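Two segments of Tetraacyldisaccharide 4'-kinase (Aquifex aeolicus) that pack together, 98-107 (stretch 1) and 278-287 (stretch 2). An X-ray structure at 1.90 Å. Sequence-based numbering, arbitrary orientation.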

# COMPACT_ATOMS: atom_id res chain seq x y z
N GLY A 98 -12.20 5.92 -5.22
CA GLY A 98 -11.87 5.55 -3.86
C GLY A 98 -10.50 6.11 -3.53
O GLY A 98 -9.65 6.23 -4.40
N ASP A 99 -10.29 6.48 -2.27
CA ASP A 99 -9.04 7.11 -1.85
C ASP A 99 -7.80 6.26 -2.14
O ASP A 99 -6.75 6.80 -2.48
CB ASP A 99 -9.08 7.48 -0.37
CG ASP A 99 -9.84 8.76 -0.11
OD1 ASP A 99 -10.60 9.22 -1.00
OD2 ASP A 99 -9.69 9.32 1.00
N GLU A 100 -7.93 4.94 -2.01
CA GLU A 100 -6.77 4.04 -2.12
C GLU A 100 -6.22 3.88 -3.55
O GLU A 100 -5.01 4.05 -3.78
CB GLU A 100 -7.11 2.65 -1.54
CG GLU A 100 -7.94 2.68 -0.26
CD GLU A 100 -9.42 2.96 -0.49
OE1 GLU A 100 -10.08 2.20 -1.24
OE2 GLU A 100 -9.94 3.95 0.07
N PRO A 101 -7.08 3.50 -4.50
CA PRO A 101 -6.57 3.41 -5.88
C PRO A 101 -6.13 4.79 -6.39
O PRO A 101 -5.17 4.87 -7.15
CB PRO A 101 -7.77 2.90 -6.68
CG PRO A 101 -8.65 2.21 -5.66
CD PRO A 101 -8.49 3.06 -4.41
N TYR A 102 -6.84 5.84 -6.00
CA TYR A 102 -6.48 7.18 -6.47
C TYR A 102 -5.09 7.58 -5.96
O TYR A 102 -4.24 8.04 -6.72
CB TYR A 102 -7.53 8.23 -6.07
CG TYR A 102 -7.25 9.60 -6.68
CD1 TYR A 102 -6.34 10.48 -6.08
CD2 TYR A 102 -7.87 10.01 -7.86
CE1 TYR A 102 -6.07 11.73 -6.64
CE2 TYR A 102 -7.60 11.25 -8.43
CZ TYR A 102 -6.71 12.11 -7.81
OH TYR A 102 -6.44 13.33 -8.37
N LEU A 103 -4.86 7.38 -4.67
CA LEU A 103 -3.54 7.66 -4.11
C LEU A 103 -2.46 6.84 -4.80
O LEU A 103 -1.40 7.37 -5.18
CB LEU A 103 -3.53 7.41 -2.60
CG LEU A 103 -2.17 7.53 -1.90
CD1 LEU A 103 -1.51 8.90 -2.17
CD2 LEU A 103 -2.32 7.27 -0.40
N MET A 104 -2.70 5.54 -4.96
CA MET A 104 -1.74 4.69 -5.67
C MET A 104 -1.42 5.26 -7.05
O MET A 104 -0.27 5.32 -7.46
CB MET A 104 -2.30 3.26 -5.81
CG MET A 104 -1.28 2.21 -6.24
SD MET A 104 -0.27 1.61 -4.87
CE MET A 104 -1.49 1.52 -3.57
N ALA A 105 -2.46 5.66 -7.78
CA ALA A 105 -2.25 6.23 -9.11
C ALA A 105 -1.42 7.52 -9.08
O ALA A 105 -0.57 7.76 -9.95
CB ALA A 105 -3.60 6.47 -9.80
N LYS A 106 -1.65 8.37 -8.08
CA LYS A 106 -0.88 9.60 -8.00
C LYS A 106 0.57 9.29 -7.64
O LYS A 106 1.49 9.99 -8.07
CB LYS A 106 -1.48 10.59 -6.98
CG LYS A 106 -2.86 11.12 -7.35
CD LYS A 106 -2.91 11.82 -8.72
CE LYS A 106 -2.04 13.05 -8.77
NZ LYS A 106 -2.52 14.07 -9.79
N LEU A 107 0.78 8.23 -6.88
CA LEU A 107 2.15 7.84 -6.52
C LEU A 107 2.91 7.09 -7.62
O LEU A 107 4.11 6.88 -7.49
CB LEU A 107 2.15 7.02 -5.22
CG LEU A 107 1.67 7.72 -3.95
CD1 LEU A 107 1.41 6.68 -2.87
CD2 LEU A 107 2.71 8.77 -3.53
N THR A 278 -0.18 14.40 5.24
CA THR A 278 0.06 13.04 4.75
C THR A 278 -0.34 12.91 3.29
O THR A 278 -1.16 13.68 2.79
CB THR A 278 -0.74 11.98 5.56
OG1 THR A 278 -2.14 12.11 5.26
CG2 THR A 278 -0.51 12.16 7.06
N PRO A 279 0.21 11.92 2.58
CA PRO A 279 -0.17 11.75 1.17
C PRO A 279 -1.68 11.52 0.99
O PRO A 279 -2.26 12.02 0.02
CB PRO A 279 0.63 10.52 0.74
CG PRO A 279 1.87 10.59 1.61
CD PRO A 279 1.37 11.08 2.95
N LYS A 280 -2.31 10.80 1.91
CA LYS A 280 -3.74 10.56 1.83
C LYS A 280 -4.54 11.86 1.95
O LYS A 280 -5.61 12.00 1.36
CB LYS A 280 -4.21 9.57 2.90
CG LYS A 280 -5.71 9.29 2.85
CD LYS A 280 -6.16 8.34 3.94
CE LYS A 280 -7.67 8.12 3.88
NZ LYS A 280 -8.16 7.24 4.98
N ASP A 281 -4.03 12.80 2.73
CA ASP A 281 -4.65 14.12 2.82
C ASP A 281 -4.31 14.96 1.59
O ASP A 281 -5.15 15.70 1.06
CB ASP A 281 -4.17 14.85 4.08
CG ASP A 281 -4.71 14.23 5.35
OD1 ASP A 281 -5.93 14.34 5.58
OD2 ASP A 281 -3.91 13.64 6.10
N LEU A 282 -3.07 14.84 1.14
CA LEU A 282 -2.57 15.69 0.08
C LEU A 282 -3.37 15.53 -1.21
O LEU A 282 -3.47 16.48 -1.99
CB LEU A 282 -1.09 15.39 -0.16
CG LEU A 282 -0.33 16.25 -1.17
CD1 LEU A 282 -0.27 17.74 -0.74
CD2 LEU A 282 1.06 15.68 -1.36
N ILE A 283 -3.95 14.36 -1.45
CA ILE A 283 -4.67 14.13 -2.70
C ILE A 283 -5.88 15.05 -2.83
O ILE A 283 -6.37 15.29 -3.93
CB ILE A 283 -5.11 12.66 -2.91
CG1 ILE A 283 -5.97 12.17 -1.75
CG2 ILE A 283 -3.90 11.75 -3.10
CD1 ILE A 283 -6.52 10.76 -1.95
N LYS A 284 -6.34 15.59 -1.70
CA LYS A 284 -7.53 16.43 -1.68
C LYS A 284 -7.18 17.91 -1.73
O LYS A 284 -8.06 18.77 -1.71
CB LYS A 284 -8.38 16.13 -0.44
CG LYS A 284 -8.90 14.71 -0.38
CD LYS A 284 -8.77 14.13 1.01
CE LYS A 284 -9.17 12.66 1.04
NZ LYS A 284 -10.59 12.48 0.65
N LEU A 285 -5.89 18.20 -1.82
CA LEU A 285 -5.40 19.57 -1.77
C LEU A 285 -4.49 19.91 -2.95
O LEU A 285 -3.60 20.75 -2.84
CB LEU A 285 -4.65 19.81 -0.46
CG LEU A 285 -5.50 19.70 0.80
CD1 LEU A 285 -4.62 19.64 2.04
CD2 LEU A 285 -6.46 20.88 0.87
N GLN A 286 -4.71 19.25 -4.08
CA GLN A 286 -3.86 19.50 -5.23
C GLN A 286 -4.08 20.92 -5.74
O GLN A 286 -5.20 21.43 -5.73
CB GLN A 286 -4.13 18.48 -6.33
CG GLN A 286 -3.90 17.05 -5.85
CD GLN A 286 -4.25 16.02 -6.90
OE1 GLN A 286 -3.86 16.14 -8.06
NE2 GLN A 286 -4.99 15.00 -6.49
N GLY A 287 -3.01 21.57 -6.17
CA GLY A 287 -3.14 22.95 -6.60
C GLY A 287 -2.68 23.92 -5.54
O GLY A 287 -2.10 24.96 -5.86

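Ile283 is the centre of this contact. It has the most surface covered by the other stretch, 85 Å², and its side chain meets four residues of the helix that begins at Asp99. Its CA-to-CB bond points toward that helix. With chi1 in p and chi2 in t, CD1 reaches one way and CG2 another. CD1 of Ile283 lies 4.0 Å from the backbone O of Asp99. CG2 of Ile283 lies 3.8 Å from CD1 of Leu103 and 4.4 Å from CG of Lys106. CB of Ile283 sits 4.0 Å from CE1 of Tyr102, oblique to the ring. A beta-branched side chain suits this place because its two arms spread along the helix. Asp99, Tyr102, Leu103 and Lys106 all point toward stretch 2, as the three- and four-residue spacing of a helix allows.

Leu103 extends the apolar patch. CD1 of Leu103 is 4.0 Å from CB of Pro279, and CD2 of Leu103 is 4.2 Å from the backbone N of Lys280. The nearest CA atoms across the stretches are those of Leu103 and Lys280, 6.6 Å apart. Leucine fits because its branched apolar end places CD1 against both Pro279 and Ile283, while CD2 lies beside Lys280.

Asp99 has nearly as much surface covered, 75 Å², and it supplies charge. OD2 of Asp99 forms a salt bridge with NZ of Lys284 at 3.3 Å; the hydrogen bond within it is weak. Lys284 starts sideways to the helix, but its long chain brings the ammonium group back to the carboxylate. The Lys280 side chain is fully extended, with all four chi angles in t. It passes the same carboxylate with CE of Lys280 3.7 Å from OD2 of Asp99.

Polar bonds gather around Gln286. NE2 of Gln286 donates to OH of Tyr102 at 2.9 Å, meeting the ring at its edge, near the ring plane. NE2 of Gln286 also donates to the backbone O of Ile283 at 2.9 Å, which ties the amide to its own stretch. OE1 of Gln286 accepts from NZ of Lys106 at 3.0 Å. A glutamine suits this site because one amide can donate and accept at once. Tyr102 likewise combines two roles: its ring packs on Ile283 while its hydroxyl accepts from Gln286.

In all, 455 Å² is buried, both sides summed. The apolar part is Ile283 against Leu103 and the Tyr102 ring, with Leu103 also against Pro279. Asp99 with Lys284, and Gln286 with Tyr102 and Lys106, add the polar links.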